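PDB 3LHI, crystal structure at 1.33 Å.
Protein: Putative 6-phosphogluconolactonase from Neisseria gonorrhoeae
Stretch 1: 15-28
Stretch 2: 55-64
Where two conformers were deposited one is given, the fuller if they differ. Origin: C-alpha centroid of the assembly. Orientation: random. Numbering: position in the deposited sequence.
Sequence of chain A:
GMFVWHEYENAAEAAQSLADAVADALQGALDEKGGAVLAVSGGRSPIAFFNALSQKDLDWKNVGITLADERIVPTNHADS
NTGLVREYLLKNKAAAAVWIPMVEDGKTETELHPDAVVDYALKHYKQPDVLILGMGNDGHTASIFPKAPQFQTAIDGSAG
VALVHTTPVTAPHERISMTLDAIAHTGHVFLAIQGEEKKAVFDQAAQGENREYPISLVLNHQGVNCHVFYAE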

# COMPACT_ATOMS: atom_id res chain seq x y z
N ALA A 15 1.34 3.18 15.90
CA ALA A 15 1.67 4.08 14.78
C ALA A 15 3.15 4.52 14.86
O ALA A 15 3.88 4.57 13.85
CB ALA A 15 0.75 5.30 14.79
N GLN A 16 3.62 4.92 16.06
CA GLN A 16 4.98 5.34 16.24
C GLN A 16 5.95 4.20 15.98
O GLN A 16 7.01 4.38 15.36
CB GLN A 16 5.23 5.94 17.64
CG GLN A 16 6.62 6.48 17.78
CD GLN A 16 6.88 7.73 16.90
OE1 GLN A 16 6.11 8.71 16.98
NE2 GLN A 16 7.91 7.67 16.06
N SER A 17 5.60 3.01 16.47
CA SER A 17 6.46 1.85 16.33
C SER A 17 6.56 1.39 14.86
O SER A 17 7.61 0.94 14.42
CB SER A 17 5.94 0.71 17.20
OG SER A 17 6.09 1.00 18.58
N LEU A 18 5.48 1.53 14.10
CA LEU A 18 5.50 1.26 12.65
C LEU A 18 6.36 2.33 11.97
O LEU A 18 7.18 2.01 11.12
CB LEU A 18 4.09 1.21 12.10
CG LEU A 18 3.99 0.92 10.60
CD1 LEU A 18 4.71 -0.36 10.19
CD2 LEU A 18 2.54 0.95 10.17
N ALA A 19 6.17 3.60 12.32
CA ALA A 19 7.00 4.65 11.73
C ALA A 19 8.50 4.39 11.96
O ALA A 19 9.34 4.60 11.09
CB ALA A 19 6.59 6.02 12.27
N ASP A 20 8.83 3.95 13.18
CA ASP A 20 10.21 3.70 13.54
C ASP A 20 10.77 2.57 12.65
O ASP A 20 11.88 2.68 12.12
CB ASP A 20 10.35 3.31 15.00
CG ASP A 20 10.05 4.44 15.97
OD1 ASP A 20 9.97 5.61 15.58
OD2 ASP A 20 9.87 4.07 17.18
N ALA A 21 10.01 1.49 12.49
CA ALA A 21 10.46 0.35 11.71
C ALA A 21 10.56 0.70 10.23
O ALA A 21 11.49 0.27 9.55
CB ALA A 21 9.52 -0.86 11.92
N VAL A 22 9.58 1.45 9.71
CA VAL A 22 9.61 1.85 8.31
C VAL A 22 10.77 2.80 8.03
O VAL A 22 11.46 2.66 7.01
CB VAL A 22 8.22 2.44 7.90
CG1 VAL A 22 8.34 3.19 6.57
CG2 VAL A 22 7.15 1.37 7.89
N ALA A 23 11.03 3.76 8.93
CA ALA A 23 12.14 4.65 8.76
C ALA A 23 13.46 3.87 8.75
O ALA A 23 14.32 4.15 7.90
CB ALA A 23 12.16 5.72 9.87
N ASP A 24 13.57 2.87 9.61
CA ASP A 24 14.81 2.06 9.63
C ASP A 24 14.95 1.28 8.31
O ASP A 24 16.05 1.18 7.74
CB ASP A 24 14.82 1.10 10.79
CG ASP A 24 15.11 1.77 12.12
OD1 ASP A 24 15.52 2.96 12.15
OD2 ASP A 24 14.89 1.06 13.14
N ALA A 25 13.85 0.77 7.77
CA ALA A 25 13.92 0.02 6.49
C ALA A 25 14.28 0.97 5.34
O ALA A 25 15.09 0.65 4.45
CB ALA A 25 12.56 -0.68 6.23
N LEU A 26 13.70 2.18 5.30
CA LEU A 26 14.07 3.16 4.31
C LEU A 26 15.54 3.53 4.40
O LEU A 26 16.23 3.68 3.40
CB LEU A 26 13.18 4.39 4.40
CG LEU A 26 11.73 4.16 3.95
CD1 LEU A 26 10.89 5.43 4.34
CD2 LEU A 26 11.57 3.86 2.46
N GLN A 27 16.03 3.70 5.62
CA GLN A 27 17.43 4.05 5.85
C GLN A 27 18.32 2.98 5.28
O GLN A 27 19.38 3.32 4.68
CB GLN A 27 17.72 4.32 7.32
CG GLN A 27 19.15 4.88 7.49
CD GLN A 27 19.32 6.20 6.80
OE1 GLN A 27 18.58 7.15 7.10
NE2 GLN A 27 20.32 6.32 5.90
N GLY A 28 17.94 1.72 5.44
CA GLY A 28 18.75 0.63 4.90
C GLY A 28 18.85 0.69 3.38
O GLY A 28 19.95 0.50 2.82
N GLN A 55 7.77 13.10 10.31
CA GLN A 55 8.70 13.81 11.19
C GLN A 55 10.08 13.22 11.23
O GLN A 55 10.99 13.82 11.80
CB GLN A 55 8.12 13.86 12.62
CG GLN A 55 6.82 14.66 12.72
CD GLN A 55 6.25 14.69 14.12
OE1 GLN A 55 6.88 14.24 15.06
NE2 GLN A 55 5.06 15.23 14.25
N LYS A 56 10.27 12.04 10.67
CA LYS A 56 11.57 11.38 10.70
C LYS A 56 12.59 12.15 9.84
O LYS A 56 12.27 12.63 8.70
CB LYS A 56 11.43 9.93 10.20
CG LYS A 56 10.63 9.04 11.07
CD LYS A 56 11.42 8.72 12.34
CE LYS A 56 10.75 7.68 13.18
NZ LYS A 56 11.64 7.24 14.33
N ASP A 57 13.80 12.31 10.40
CA ASP A 57 14.86 13.08 9.73
C ASP A 57 15.66 12.21 8.80
O ASP A 57 16.85 12.07 8.94
CB ASP A 57 15.74 13.83 10.73
CG ASP A 57 16.51 15.04 10.10
OD1 ASP A 57 16.14 15.66 9.03
OD2 ASP A 57 17.48 15.44 10.77
N LEU A 58 14.99 11.67 7.80
CA LEU A 58 15.57 10.89 6.71
C LEU A 58 15.93 11.81 5.57
O LEU A 58 15.43 12.92 5.41
CB LEU A 58 14.48 9.87 6.16
CG LEU A 58 14.07 8.75 7.09
CD1 LEU A 58 13.00 7.91 6.51
CD2 LEU A 58 15.29 7.88 7.48
N ASP A 59 16.73 11.29 4.64
CA ASP A 59 17.08 12.02 3.42
C ASP A 59 15.96 11.91 2.40
O ASP A 59 16.04 11.26 1.32
CB ASP A 59 18.38 11.43 2.83
CG ASP A 59 18.96 12.24 1.71
OD1 ASP A 59 18.60 13.41 1.52
OD2 ASP A 59 19.82 11.64 0.99
N TRP A 60 14.84 12.55 2.72
CA TRP A 60 13.61 12.38 1.94
C TRP A 60 13.68 12.81 0.50
O TRP A 60 12.97 12.29 -0.33
CB TRP A 60 12.46 13.11 2.66
CG TRP A 60 11.98 12.46 3.90
CD1 TRP A 60 12.14 12.91 5.18
CD2 TRP A 60 11.17 11.27 4.00
NE1 TRP A 60 11.49 12.08 6.07
CE2 TRP A 60 10.86 11.09 5.37
CE3 TRP A 60 10.61 10.39 3.06
CZ2 TRP A 60 10.09 10.03 5.82
CZ3 TRP A 60 9.85 9.32 3.53
CH2 TRP A 60 9.58 9.17 4.89
N LYS A 61 14.57 13.75 0.17
CA LYS A 61 14.71 14.14 -1.23
C LYS A 61 15.15 12.98 -2.13
O LYS A 61 14.95 13.05 -3.35
CB LYS A 61 15.69 15.29 -1.39
CG LYS A 61 17.11 14.92 -1.07
CD LYS A 61 18.08 16.09 -1.22
CE LYS A 61 19.55 15.68 -1.20
NZ LYS A 61 20.05 15.24 0.11
N ASN A 62 15.75 11.94 -1.53
CA ASN A 62 16.14 10.74 -2.25
C ASN A 62 15.18 9.59 -2.05
O ASN A 62 15.53 8.44 -2.33
CB ASN A 62 17.58 10.36 -1.85
CG ASN A 62 18.59 11.27 -2.56
OD1 ASN A 62 18.46 11.54 -3.76
ND2 ASN A 62 19.53 11.81 -1.81
N VAL A 63 13.97 9.88 -1.57
CA VAL A 63 12.94 8.86 -1.38
C VAL A 63 11.77 9.20 -2.29
O VAL A 63 11.26 10.34 -2.29
CB VAL A 63 12.47 8.82 0.07
CG1 VAL A 63 11.35 7.77 0.25
CG2 VAL A 63 13.64 8.55 1.00
N GLY A 64 11.35 8.24 -3.09
CA GLY A 64 10.11 8.35 -3.85
C GLY A 64 8.99 7.75 -3.02
O GLY A 64 9.21 6.75 -2.37
O HOH W 1 5.92 11.37 16.09
O HOH W 2 13.46 4.92 13.22
O HOH W 3 18.62 9.41 5.75

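Residues 15-28 form one continuous helix, held by regular i to i+4 backbone bonds, and the 55-64 segment crosses it obliquely, with Lys56 beside Ala23, Leu58 beside Gln27 and Val63 beside Leu26. The segment is mostly loop, with a 3-10 step at 60-61 and Val63 and Gly64 in a strand.

The hollow in the helix surface is Ala23. Its CB points toward the loop, with CA of Ala23 7.0 Å from CA of Lys56, and two larger chains share the space: Lys56 CG rests 3.8 Å from Ala23 CB, and Leu58 CD1 sits 4.1 Å from that same CB. Leu58 is the main apolar bump from the loop. Leu58 CD1 meets Leu26 CD1 at 3.9 Å, while Leu58 CD2 lies 3.4 Å from Gln27 OE1, so one leucine spans a methyl, a leucine and the amide oxygen of a glutamine.

Leu26 is the answering bump. Besides Leu58, it meets two more side chains: Leu26 CD1 reaches Trp60 CH2 at 4.0 Å, approaching the ring obliquely, and Leu26 CD2 comes within 4.5 Å of Val63 CG1. The indole is steadied from its own stretch, Trp60 NE1 donating to Lys56 O at 2.8 Å.

Polar chemistry borders this greasy patch. Lys56 lays its aliphatic chain past Ala23 and carries its charge to Asp20, where Lys56 NZ and Asp20 OD1 form a 2.6 Å salt bridge; Asp20 OD1 also accepts from Gln16 NE2 at 3.0 Å. Water 2 joins Lys56 NZ to Asp20 O and Asp24 OD1. Water 3 links Gln27 OE1 to Asp59 N, and water 1 links Gln16 OE1 to Gln55 OE1.

The rule is economical: alanine where Lys56 and Leu58 pack, two leucines touching beside it, and charge delivered at the margin by a long chain.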